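Local coordinates for protein TarM (Staphylococcus aureus subsp. aureus 21178, PDB 4X7R) that is a GT-B-clan protein of the group 1 glycosyltransferase family, with uridine-5'-diphosphate and a sulfated glycan bound in its pockets, at residues Glu10-Lys15 / Asp48-Ala53; Val39-Lys44 / Tyr67-Tyr72; Ala412-Arg417 / Lys469-Ile474. The protein carries 1 engineered substitution. All coordinates share one frame; numbering follows the deposited sequence.

In the fold
Contacts 1 and 2 belong to the half built on the seven-stranded parallel sheet; contact 3 lies in the other Rossmann-like half, its centre about 37 Å from that of contact 2. Contact 2 joins strands 36-40 and 66-68, and contact 1 sets the loop after strand 3-7 on helix 47-56, which links those strands. Contact 1 is a surface contact with no hydrogen bond between its segments. Contact 2 is buried, combining main-chain bonds and an asparagine amide with a T-shaped Tyr43-Phe70 pair. The two touch through a salt bridge from Glu10 OE1 to Lys44 NZ, 2.6 Å long. Contact 3, also buried, combines aliphatic helix packing with an arginine gripping a helix end.

Contact 1 of 3, residues Glu10-Lys15 / Asp48-Ala53; sequences ELDVNK and DEIIKA. With SGN (2-deoxy-6-O-sulfo-2-(sulfoamino)-alpha-D-glucopyranose), chain C.
Ile50 overlaps the main chain of Leu11 and Asp12 and the Asp12 carboxylate. Its CG2 branch is anti to the backbone N (CG1 has chi1 -56°), and Ile50 CG2 rests 3.7 Å from Leu11 O. From the other branch, Ile50 CD1 reaches Asp12 OD1 at 3.4 Å, a carbon-to-carboxylate contact with the two side chains crossing obliquely. That oxygen is meanwhile engaged by the backbone of its own loop: Val13 N donates to Asp12 OD1 over 2.9 Å, arriving on the anti side and 31° out of the carboxylate plane, which helps to fix the rotation of the acid. Val13 puts its CG1 branch on the helix surface, Val13 CG1 lying 3.8 Å from Ala53 CB and close to the carbonyl oxygen of Ile50. Beside this, Leu11 CD1 meets Ile51 CD1 methyl to methyl at 4.0 Å. No hydrogen bond joins the two segments; they meet by van der Waals packing of methyl groups on each other and on main-chain and carboxylate oxygens. Farther along the loop, the amide of Asn14 turns back on the preceding residue, Asn14 ND2 giving a 2.7 Å bond to Val13 O from above the carbonyl plane. Lys15, near the end of the loop, lies beside the bound SGN, with Lys15 CB 3.4 Å from the sulfate oxygen O5S of SGN; Lys15 also touches UDP, and Gly16 N, Met18 N and Thr19 N are hydrogen-bonded to SGN. The loop thus runs from strand 3-7 to helix 17-31 with helix 47-56 against one flank, while Leu11 also packs on Phe23 of helix 17-31 and, with Ile51, on Met66 of strand 66-68.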
# COMPACT_ATOMS: atom_id res chain seq x y z
N GLU A 10 5.35 -4.16 0.75
CA GLU A 10 4.77 -4.64 2.01
C GLU A 10 3.26 -4.76 1.91
O GLU A 10 2.65 -4.24 0.96
CB GLU A 10 5.05 -3.61 3.13
CG GLU A 10 4.25 -2.31 3.02
CD GLU A 10 4.34 -1.36 4.19
OE1 GLU A 10 4.16 -1.79 5.35
OE2 GLU A 10 4.53 -0.15 3.94
N LEU A 11 2.67 -5.39 2.93
CA LEU A 11 1.23 -5.48 3.16
C LEU A 11 0.98 -4.88 4.53
O LEU A 11 1.76 -5.08 5.45
CB LEU A 11 0.71 -6.93 3.14
CG LEU A 11 0.66 -7.67 1.80
CD1 LEU A 11 0.07 -9.04 1.98
CD2 LEU A 11 -0.14 -6.87 0.73
N ASP A 12 -0.09 -4.11 4.64
CA ASP A 12 -0.53 -3.49 5.88
C ASP A 12 -2.03 -3.25 5.86
O ASP A 12 -2.65 -3.35 4.79
CB ASP A 12 0.27 -2.20 6.23
CG ASP A 12 0.51 -2.07 7.73
OD1 ASP A 12 -0.17 -2.78 8.50
OD2 ASP A 12 1.39 -1.28 8.12
N VAL A 13 -2.62 -2.94 7.03
CA VAL A 13 -4.06 -2.75 7.26
C VAL A 13 -4.71 -1.45 6.79
O VAL A 13 -5.95 -1.40 6.70
CB VAL A 13 -4.48 -3.10 8.71
CG1 VAL A 13 -4.21 -4.57 9.02
CG2 VAL A 13 -3.81 -2.18 9.72
N ASN A 14 -3.97 -0.36 6.59
CA ASN A 14 -4.77 0.81 6.18
C ASN A 14 -4.32 1.35 4.82
O ASN A 14 -4.03 2.53 4.69
CB ASN A 14 -4.85 1.88 7.30
CG ASN A 14 -5.83 1.65 8.46
OD1 ASN A 14 -5.99 2.53 9.33
ND2 ASN A 14 -6.53 0.51 8.54
N LYS A 15 -4.24 0.45 3.82
CA LYS A 15 -3.75 0.77 2.47
C LYS A 15 -4.83 1.11 1.43
O LYS A 15 -6.02 0.98 1.69
CB LYS A 15 -2.77 -0.33 1.97
CG LYS A 15 -1.52 -0.54 2.83
CD LYS A 15 -0.45 0.51 2.57
CE LYS A 15 0.60 0.57 3.65
NZ LYS A 15 0.07 1.16 4.91
N ASP A 48 2.57 -11.63 11.35
CA ASP A 48 1.53 -12.61 11.65
C ASP A 48 0.23 -11.91 12.07
O ASP A 48 -0.84 -12.28 11.59
CB ASP A 48 2.06 -13.61 12.73
CG ASP A 48 1.09 -14.68 13.21
OD1 ASP A 48 0.30 -15.20 12.37
OD2 ASP A 48 1.16 -15.04 14.42
N GLU A 49 0.33 -10.86 12.90
CA GLU A 49 -0.83 -10.07 13.34
C GLU A 49 -1.46 -9.23 12.22
O GLU A 49 -2.68 -8.99 12.25
CB GLU A 49 -0.50 -9.20 14.56
CG GLU A 49 -0.24 -9.97 15.86
CD GLU A 49 -1.04 -11.24 16.13
OE1 GLU A 49 -0.46 -12.34 15.96
OE2 GLU A 49 -2.23 -11.15 16.53
N ILE A 50 -0.64 -8.73 11.26
CA ILE A 50 -1.11 -7.92 10.13
C ILE A 50 -1.98 -8.81 9.22
O ILE A 50 -3.11 -8.44 8.89
CB ILE A 50 0.06 -7.25 9.34
CG1 ILE A 50 1.01 -6.36 10.23
CG2 ILE A 50 -0.42 -6.53 8.07
CD1 ILE A 50 0.40 -5.11 10.89
N ILE A 51 -1.45 -9.99 8.86
CA ILE A 51 -2.12 -10.97 8.01
C ILE A 51 -3.49 -11.41 8.57
O ILE A 51 -4.50 -11.32 7.85
CB ILE A 51 -1.18 -12.13 7.61
CG1 ILE A 51 0.09 -11.62 6.84
CG2 ILE A 51 -1.91 -13.22 6.82
CD1 ILE A 51 -0.18 -10.58 5.61
N LYS A 52 -3.53 -11.80 9.87
CA LYS A 52 -4.75 -12.21 10.56
C LYS A 52 -5.79 -11.10 10.48
O LYS A 52 -6.95 -11.39 10.18
CB LYS A 52 -4.48 -12.55 12.04
CG LYS A 52 -3.69 -13.82 12.29
CD LYS A 52 -3.59 -14.09 13.79
CE LYS A 52 -2.47 -15.02 14.19
NZ LYS A 52 -2.72 -16.42 13.75
N ALA A 53 -5.38 -9.83 10.74
CA ALA A 53 -6.27 -8.67 10.70
C ALA A 53 -6.86 -8.44 9.30
O ALA A 53 -8.06 -8.24 9.19
CB ALA A 53 -5.53 -7.42 11.18
C1 SGN C . 3.27 4.13 -2.23
C2 SGN C . 2.43 5.35 -1.75
C3 SGN C . 1.63 5.03 -0.45
C4 SGN C . 0.88 3.69 -0.55
C5 SGN C . 1.79 2.56 -1.09
C6 SGN C . 1.03 1.25 -1.26
N2 SGN C . 3.30 6.52 -1.56
O3 SGN C . 0.67 6.07 -0.19
O4 SGN C . 0.35 3.31 0.74
O5 SGN C . 2.42 2.95 -2.37
O6 SGN C . -0.05 1.48 -2.16
S1 SGN C . 3.13 7.66 -2.86
O1S SGN C . 1.71 8.24 -2.84
O2S SGN C . 3.39 6.98 -4.22
O3S SGN C . 4.17 8.76 -2.63
S2 SGN C . -1.49 1.21 -1.73
O4S SGN C . -2.39 1.80 -2.82
O5S SGN C . -1.83 1.86 -0.39
O6S SGN C . -1.63 -0.30 -1.63

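Contact 2 of 3, residues Val39-Lys44 / Tyr67-Tyr72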
# COMPACT_ATOMS: atom_id res chain seq x y z
N VAL A 39 4.24 -11.73 -2.50
CA VAL A 39 5.64 -11.72 -2.02
C VAL A 39 5.97 -10.29 -1.58
O VAL A 39 5.82 -9.36 -2.38
CB VAL A 39 6.65 -12.21 -3.09
CG1 VAL A 39 8.07 -12.28 -2.51
CG2 VAL A 39 6.22 -13.55 -3.69
N THR A 40 6.37 -10.11 -0.31
CA THR A 40 6.77 -8.82 0.27
C THR A 40 8.26 -8.84 0.64
O THR A 40 8.85 -9.92 0.75
CB THR A 40 5.86 -8.38 1.40
OG1 THR A 40 5.98 -9.30 2.50
CG2 THR A 40 4.41 -8.22 0.96
N PHE A 41 8.87 -7.64 0.81
CA PHE A 41 10.30 -7.51 1.06
C PHE A 41 10.64 -6.67 2.29
O PHE A 41 11.81 -6.59 2.64
CB PHE A 41 11.02 -6.97 -0.21
CG PHE A 41 10.73 -7.80 -1.45
CD1 PHE A 41 11.42 -8.99 -1.69
CD2 PHE A 41 9.77 -7.39 -2.38
CE1 PHE A 41 11.14 -9.77 -2.82
CE2 PHE A 41 9.48 -8.17 -3.50
CZ PHE A 41 10.16 -9.36 -3.72
N ASP A 42 9.66 -6.10 2.97
CA ASP A 42 9.96 -5.30 4.15
C ASP A 42 10.11 -6.18 5.40
O ASP A 42 9.73 -7.36 5.42
CB ASP A 42 8.82 -4.28 4.40
CG ASP A 42 7.52 -4.96 4.79
OD1 ASP A 42 7.18 -5.98 4.16
OD2 ASP A 42 6.84 -4.45 5.70
N TYR A 43 10.56 -5.54 6.47
CA TYR A 43 10.74 -6.16 7.76
C TYR A 43 9.68 -5.62 8.70
O TYR A 43 9.55 -4.41 8.89
CB TYR A 43 12.16 -5.85 8.33
CG TYR A 43 12.31 -6.44 9.71
CD1 TYR A 43 12.51 -7.81 9.89
CD2 TYR A 43 12.13 -5.66 10.85
CE1 TYR A 43 12.60 -8.37 11.16
CE2 TYR A 43 12.20 -6.20 12.12
CZ TYR A 43 12.45 -7.56 12.28
OH TYR A 43 12.46 -8.10 13.54
N LYS A 44 8.93 -6.52 9.32
CA LYS A 44 7.99 -6.18 10.39
C LYS A 44 8.23 -7.21 11.48
O LYS A 44 8.49 -8.37 11.17
CB LYS A 44 6.52 -6.27 9.93
CG LYS A 44 6.06 -5.08 9.10
CD LYS A 44 4.52 -5.08 8.95
CE LYS A 44 4.04 -3.88 8.15
NZ LYS A 44 4.27 -4.06 6.69
N TYR A 67 4.37 -14.49 1.25
CA TYR A 67 5.77 -14.92 1.37
C TYR A 67 6.58 -13.64 1.63
O TYR A 67 6.44 -12.68 0.89
CB TYR A 67 6.26 -15.58 0.09
CG TYR A 67 5.55 -16.87 -0.22
CD1 TYR A 67 5.85 -18.04 0.48
CD2 TYR A 67 4.59 -16.94 -1.23
CE1 TYR A 67 5.22 -19.26 0.17
CE2 TYR A 67 3.96 -18.14 -1.55
CZ TYR A 67 4.26 -19.29 -0.83
OH TYR A 67 3.65 -20.47 -1.14
N ASN A 68 7.37 -13.60 2.70
CA ASN A 68 8.19 -12.44 3.03
C ASN A 68 9.67 -12.90 3.17
O ASN A 68 9.93 -13.96 3.73
CB ASN A 68 7.66 -11.74 4.28
CG ASN A 68 8.54 -10.60 4.74
OD1 ASN A 68 9.46 -10.77 5.56
ND2 ASN A 68 8.30 -9.42 4.18
N VAL A 69 10.61 -12.12 2.62
CA VAL A 69 12.06 -12.42 2.62
C VAL A 69 12.62 -12.65 4.05
O VAL A 69 13.33 -13.62 4.23
CB VAL A 69 12.89 -11.37 1.80
CG1 VAL A 69 12.76 -9.96 2.37
CG2 VAL A 69 14.36 -11.79 1.70
N PHE A 70 12.32 -11.77 5.02
CA PHE A 70 12.79 -11.93 6.41
C PHE A 70 12.12 -13.10 7.08
O PHE A 70 12.82 -13.88 7.73
CB PHE A 70 12.68 -10.63 7.22
CG PHE A 70 13.51 -9.54 6.59
CD1 PHE A 70 14.90 -9.62 6.57
CD2 PHE A 70 12.90 -8.51 5.87
CE1 PHE A 70 15.67 -8.66 5.91
CE2 PHE A 70 13.67 -7.54 5.22
CZ PHE A 70 15.04 -7.61 5.25
N GLU A 71 10.81 -13.29 6.84
CA GLU A 71 10.04 -14.42 7.40
C GLU A 71 10.57 -15.77 6.95
O GLU A 71 10.60 -16.69 7.75
CB GLU A 71 8.54 -14.31 7.06
CG GLU A 71 7.85 -13.16 7.77
CD GLU A 71 7.69 -13.29 9.27
OE1 GLU A 71 7.43 -14.42 9.75
OE2 GLU A 71 7.79 -12.26 9.97
N TYR A 72 10.99 -15.88 5.69
CA TYR A 72 11.55 -17.11 5.12
C TYR A 72 12.83 -17.53 5.88
O TYR A 72 12.95 -18.69 6.27
CB TYR A 72 11.86 -16.87 3.63
CG TYR A 72 12.69 -17.95 2.96
CD1 TYR A 72 12.11 -19.16 2.59
CD2 TYR A 72 14.03 -17.74 2.66
CE1 TYR A 72 12.87 -20.17 1.99
CE2 TYR A 72 14.79 -18.72 2.04
CZ TYR A 72 14.21 -19.93 1.70
OH TYR A 72 14.96 -20.91 1.08
O HOH W 1 9.21 -9.19 7.98
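The amide nitrogen of Asn68 reaches across to Thr40 and Asp42 and spends both its hydrogens there: Asn68 ND2 donates to Thr40 OG1 at 2.9 Å, nearly straight at 171°, and to Asp42 O at 2.8 Å. Both acceptors lie close to the amide plane. At the other end of the amide, Asn68 OD1 takes a 3.1 Å hydrogen bond from Glu71 N and a weak one from Phe70 N, the capping of a helix by its N-cap residue. The amide is thus gripped at both ends, and these backbone partners settle its flip. A water bridges Lys44 N and Asn68 OD1, accepting from the former. Next to it, the edge of Tyr43 points at the face of Phe70, a T-shaped pair with ring centroids 5.7 Å apart; Phe168 stacks on Tyr43 and meets Phe70 edge-to-face. Tyr43 OH is bonded to His152. Behind these side chains the strands run parallel, Thr40 N donating to Tyr67 O at 2.8 Å, while Val69 N returns a weak bond to Thr40 O. Strand 36-40, helix 47-56 and strand 66-68 form a beta-alpha-beta crossover, the repeating unit of the Rossmann-like domains of GT-B proteins.

Contact 3 of 3, residues Ala412-Arg417 / Lys469-Ile474; sequences AMISKR and KARENI
Arg471 crosses from its helix to the end of the one carrying Met413 and Ile414, meeting main chain along most of its length. Arg471 CB lies 3.4 Å from Met413 O. CG, anti to the backbone N though twisted from the ideal (chi1 151°), runs past Ile414 O, and Arg471 CD packs 3.8 Å from Lys416 CE, with Lys416 CG beside Arg471 CB. The chain then bends at chi3, -83°, which places Arg471 NE where it donates to Ile414 O over 2.8 Å. Arg471 NE lies in the Ile414 carbonyl plane, and Ile414 O sits at the edge of the guanidinium, 13° out of its plane. From the same edge Arg471 NH2 adds a weak 3.2 Å bond to Ile414 O, so one oxygen is held in a fork; NH2 also touches Ile414 CG2 and bonds His309 O in a nearby loop. The carbonyl belongs to the last turn of helix 407-414, which closes in a Schellman motif: Arg417 N bonds Ala412 O, Lys416 N bonds Met413 O, and Lys416 takes a positive phi. The positive guanidinium would probably be favoured beside the carbonyl oxygens at this C-terminal helix end.

Away from the polar fork the join is aliphatic. Met413 CE curls round to 3.7 Å from Ala470 CB, Met413 CB packs on Ile474 CG1, and Ile414 CG1 meets Ile474 CG2 at 3.7 Å, the last pair crossing at about a right angle. Helix 407-414 and helix 460-477 thus meet in the half of the protein built on the six-stranded parallel sheet, with Phe431 of helix 428-431 touching both Met413 and Ile474, and Val306 of a loop touching Ile414.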
# COMPACT_ATOMS: atom_id res chain seq x y z
N ALA A 412 -18.02 2.92 -6.05
CA ALA A 412 -19.20 3.78 -5.85
C ALA A 412 -20.26 3.48 -6.89
O ALA A 412 -21.44 3.37 -6.56
CB ALA A 412 -18.80 5.24 -5.91
N MET A 413 -19.84 3.30 -8.15
CA MET A 413 -20.74 2.99 -9.26
C MET A 413 -21.38 1.62 -9.08
O MET A 413 -22.58 1.47 -9.35
CB MET A 413 -20.01 3.11 -10.60
CG MET A 413 -19.73 4.56 -10.96
SD MET A 413 -18.75 4.79 -12.44
CE MET A 413 -19.91 4.30 -13.68
N ILE A 414 -20.62 0.64 -8.55
CA ILE A 414 -21.15 -0.70 -8.23
C ILE A 414 -22.26 -0.58 -7.15
O ILE A 414 -23.30 -1.23 -7.27
CB ILE A 414 -20.03 -1.70 -7.84
CG1 ILE A 414 -19.07 -1.92 -9.02
CG2 ILE A 414 -20.59 -3.05 -7.34
CD1 ILE A 414 -17.73 -2.36 -8.61
N SER A 415 -22.08 0.32 -6.16
CA SER A 415 -23.09 0.56 -5.13
C SER A 415 -24.17 1.55 -5.57
O SER A 415 -24.87 2.10 -4.72
CB SER A 415 -22.43 0.99 -3.82
OG SER A 415 -21.82 -0.13 -3.21
N LYS A 416 -24.32 1.77 -6.90
CA LYS A 416 -25.31 2.69 -7.51
C LYS A 416 -25.17 4.15 -7.00
O LYS A 416 -26.17 4.87 -6.90
CB LYS A 416 -26.75 2.18 -7.34
CG LYS A 416 -27.06 0.85 -8.02
CD LYS A 416 -28.51 0.49 -7.79
CE LYS A 416 -28.91 -0.78 -8.50
NZ LYS A 416 -30.28 -1.24 -8.11
N ARG A 417 -23.93 4.56 -6.68
CA ARG A 417 -23.60 5.91 -6.21
C ARG A 417 -22.90 6.63 -7.37
O ARG A 417 -21.79 6.25 -7.74
CB ARG A 417 -22.72 5.89 -4.92
CG ARG A 417 -23.32 5.09 -3.73
CD ARG A 417 -24.81 5.31 -3.57
NE ARG A 417 -25.40 4.72 -2.37
CZ ARG A 417 -26.51 3.98 -2.36
NH1 ARG A 417 -27.11 3.65 -3.49
NH2 ARG A 417 -27.00 3.53 -1.21
N LYS A 469 -27.74 3.12 -13.85
CA LYS A 469 -27.02 3.00 -15.12
C LYS A 469 -25.51 2.76 -14.85
O LYS A 469 -24.87 2.02 -15.60
CB LYS A 469 -27.21 4.27 -15.96
CG LYS A 469 -28.57 4.39 -16.65
CD LYS A 469 -28.53 3.78 -18.05
CE LYS A 469 -29.87 3.24 -18.49
NZ LYS A 469 -29.73 2.27 -19.62
N ALA A 470 -24.96 3.37 -13.76
CA ALA A 470 -23.55 3.23 -13.35
C ALA A 470 -23.16 1.79 -13.06
O ALA A 470 -22.16 1.33 -13.62
CB ALA A 470 -23.24 4.13 -12.16
N ARG A 471 -23.96 1.07 -12.24
CA ARG A 471 -23.72 -0.35 -11.88
C ARG A 471 -23.80 -1.22 -13.13
O ARG A 471 -22.93 -2.05 -13.37
CB ARG A 471 -24.68 -0.81 -10.76
CG ARG A 471 -25.03 -2.30 -10.79
CD ARG A 471 -25.91 -2.75 -9.64
NE ARG A 471 -25.08 -3.01 -8.48
CZ ARG A 471 -24.70 -4.21 -8.07
NH1 ARG A 471 -25.17 -5.30 -8.66
NH2 ARG A 471 -23.87 -4.33 -7.05
N GLU A 472 -24.84 -0.98 -13.95
CA GLU A 472 -25.09 -1.63 -15.23
C GLU A 472 -23.88 -1.50 -16.16
O GLU A 472 -23.50 -2.48 -16.80
CB GLU A 472 -26.29 -0.96 -15.89
CG GLU A 472 -27.42 -1.89 -16.26
CD GLU A 472 -28.67 -1.16 -16.70
OE1 GLU A 472 -28.62 -0.42 -17.72
OE2 GLU A 472 -29.71 -1.32 -16.03
N ASN A 473 -23.28 -0.28 -16.24
CA ASN A 473 -22.11 -0.01 -17.08
C ASN A 473 -20.88 -0.75 -16.60
O ASN A 473 -20.12 -1.23 -17.43
CB ASN A 473 -21.82 1.50 -17.18
CG ASN A 473 -20.93 1.85 -18.37
OD1 ASN A 473 -21.14 1.38 -19.50
ND2 ASN A 473 -19.94 2.67 -18.17
N ILE A 474 -20.70 -0.87 -15.27
CA ILE A 474 -19.54 -1.60 -14.70
C ILE A 474 -19.66 -3.09 -14.98
O ILE A 474 -18.70 -3.72 -15.44
CB ILE A 474 -19.27 -1.28 -13.19
CG1 ILE A 474 -19.06 0.24 -12.93
CG2 ILE A 474 -18.11 -2.12 -12.62
CD1 ILE A 474 -18.01 0.98 -13.82